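Antitoxin RnlB (Escherichia coli, PDB 6Y2P) acts as the labile antitoxin of a type II toxin-antitoxin system, inhibiting the endonuclease activity of its cognate toxin RnlA but not of the non-cognate LsoA. Local coordinates at residues 23-28 against 50-55. Residues are numbered along the deposited sequence; the frame is centred on the assembly and turned at random.
Sequences ENPLSS and FDLLCA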
loop_
_atom_site.group_PDB
_atom_site.type_symbol
_atom_site.label_atom_id
_atom_site.label_comp_id
_atom_site.label_asym_id
_atom_site.label_seq_id
_atom_site.Cartn_x
_atom_site.Cartn_y
_atom_site.Cartn_z
ATOM N N GLU C 23 -17.933 8.305 17.890
ATOM C CA GLU C 23 -19.123 8.379 17.059
ATOM C C GLU C 23 -19.319 9.777 16.482
ATOM O O GLU C 23 -19.098 10.783 17.152
ATOM C CB GLU C 23 -20.355 7.954 17.859
ATOM C CG GLU C 23 -20.343 6.472 18.241
ATOM C CD GLU C 23 -21.394 6.130 19.277
ATOM O OE1 GLU C 23 -22.303 5.344 18.963
ATOM O OE2 GLU C 23 -21.315 6.649 20.407
ATOM N N ASN C 24 -19.775 9.835 15.241
ATOM C CA ASN C 24 -19.980 11.116 14.579
ATOM C C ASN C 24 -21.340 11.703 14.963
ATOM O O ASN C 24 -22.377 11.094 14.652
ATOM C CB ASN C 24 -19.895 10.946 13.077
ATOM C CG ASN C 24 -19.558 12.238 12.378
ATOM O OD1 ASN C 24 -20.129 13.291 12.710
ATOM N ND2 ASN C 24 -18.614 12.182 11.387
ATOM N N PRO C 25 -21.391 12.900 15.572
ATOM C CA PRO C 25 -22.694 13.456 15.993
ATOM C C PRO C 25 -23.674 13.633 14.853
ATOM O O PRO C 25 -24.876 13.725 15.117
ATOM C CB PRO C 25 -22.336 14.813 16.622
ATOM C CG PRO C 25 -20.888 14.785 16.845
ATOM C CD PRO C 25 -20.281 13.827 15.840
ATOM N N LEU C 26 -23.205 13.749 13.605
ATOM C CA LEU C 26 -24.089 13.969 12.457
ATOM C C LEU C 26 -24.902 12.730 12.070
ATOM O O LEU C 26 -25.791 12.824 11.208
ATOM C CB LEU C 26 -23.270 14.459 11.265
ATOM C CG LEU C 26 -22.782 15.885 11.509
ATOM C CD1 LEU C 26 -21.688 16.288 10.533
ATOM C CD2 LEU C 26 -23.946 16.881 11.495
ATOM N N SER C 27 -24.636 11.588 12.701
ATOM C CA SER C 27 -25.507 10.431 12.615
ATOM C C SER C 27 -26.646 10.509 13.649
ATOM O O SER C 27 -27.527 9.642 13.662
ATOM C CB SER C 27 -24.704 9.158 12.807
ATOM O OG SER C 27 -24.719 8.761 14.174
ATOM N N SER C 28 -26.618 11.511 14.531
ATOM C CA SER C 28 -27.616 11.713 15.564
ATOM C C SER C 28 -28.344 13.034 15.368
ATOM O O SER C 28 -28.852 13.626 16.326
ATOM C CB SER C 28 -26.993 11.733 16.955
ATOM O OG SER C 28 -26.158 10.618 17.163
ATOM N N PHE C 50 -19.965 22.430 13.709
ATOM C CA PHE C 50 -19.689 21.137 14.326
ATOM C C PHE C 50 -18.176 20.959 14.431
ATOM O O PHE C 50 -17.460 21.087 13.419
ATOM C CB PHE C 50 -20.240 19.973 13.482
ATOM C CG PHE C 50 -21.697 19.711 13.653
ATOM C CD1 PHE C 50 -22.626 20.378 12.871
ATOM C CD2 PHE C 50 -22.140 18.763 14.557
ATOM C CE1 PHE C 50 -23.975 20.126 13.008
ATOM C CE2 PHE C 50 -23.493 18.502 14.719
ATOM C CZ PHE C 50 -24.416 19.188 13.949
ATOM N N ASP C 51 -17.698 20.637 15.632
ATOM C CA ASP C 51 -16.319 20.189 15.846
ATOM C C ASP C 51 -16.291 18.660 15.965
ATOM O O ASP C 51 -16.804 18.097 16.935
ATOM C CB ASP C 51 -15.734 20.837 17.099
ATOM C CG ASP C 51 -14.355 20.304 17.447
ATOM O OD1 ASP C 51 -13.803 19.477 16.678
ATOM O OD2 ASP C 51 -13.803 20.739 18.466
ATOM N N LEU C 52 -15.683 17.972 15.002
ATOM C CA LEU C 52 -15.745 16.518 15.018
ATOM C C LEU C 52 -14.450 15.856 15.484
ATOM O O LEU C 52 -14.246 14.649 15.217
ATOM C CB LEU C 52 -16.138 16.009 13.635
ATOM C CG LEU C 52 -17.328 16.703 12.947
ATOM C CD1 LEU C 52 -17.507 16.218 11.494
ATOM C CD2 LEU C 52 -18.615 16.443 13.712
ATOM N N LEU C 53 -13.623 16.586 16.252
ATOM C CA LEU C 53 -12.270 16.124 16.585
ATOM C C LEU C 53 -12.263 14.698 17.138
ATOM O O LEU C 53 -11.474 13.855 16.693
ATOM C CB LEU C 53 -11.618 17.067 17.590
ATOM C CG LEU C 53 -10.297 16.508 18.136
ATOM C CD1 LEU C 53 -9.296 16.555 17.020
ATOM C CD2 LEU C 53 -9.762 17.202 19.394
ATOM N N CYS C 54 -13.164 14.391 18.077
ATOM C CA CYS C 54 -13.086 13.071 18.689
ATOM C C CYS C 54 -13.605 11.961 17.778
ATOM O O CYS C 54 -13.231 10.797 17.964
ATOM C CB CYS C 54 -13.919 13.038 19.978
ATOM S SG CYS C 54 -13.270 14.073 21.355
ATOM N N ALA C 55 -14.266 12.297 16.681
ATOM C CA ALA C 55 -14.611 11.243 15.754
ATOM C C ALA C 55 -13.682 11.214 14.556
ATOM O O ALA C 55 -13.422 10.143 13.989
ATOM C CB ALA C 55 -16.051 11.425 15.276
#
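Leu-26 and Phe-50 both set CG anti to their own carbonyl carbon (chi1 -71° and -81°), and these torsions bring the two side chains tip to tip. The CD2 methyl of Leu-26 lies over one face of the Phe-50 ring, 3.6 Å from its centroid and 18° off the normal, displaced toward CZ: a CH-pi contact. Pro-25 meets the same ring near its plane, with CB 4.3 Å from Phe-50 CE2, so face and edge are met by consecutive residues. Leu-52, two residues beyond Phe-50, has its CB on the same side and crosses Asn-24 and Pro-25 obliquely. Its CD2 methyl touches Pro-25 CD at 3.8 Å and also nears the carboxamide oxygen of Asn-24. That oxygen is held from within its own segment: with CG anti to the backbone N, Asn-24 OD1 accepts the N-H of Leu-26 at 3.2 Å, nearly straight, the donor standing above the carbonyl plane. At the far end, Ala-55 CB packs 3.6 Å from Glu-23 O. On the other side of the strand end, Asp-51 turns away from 23-28; its OD1 accepts Leu-53 N at 2.9 Å and forms a salt bridge with Arg-62 NE. Leu-66 of strand 63-69 adjoins both Leu-26 and Phe-50, while Asn-24, Leu-26 and Leu-52 also pack against the chain of another protein. The contact thus seats an Asx turn, leading into a short 3-10 segment before helix 29-39, against the end of strand 46-51, where a second Asx turn, at Asp-51, leads into helix 53-56: part of the parallel beta-alpha-beta crossover from strand 13-19 to strand 46-51.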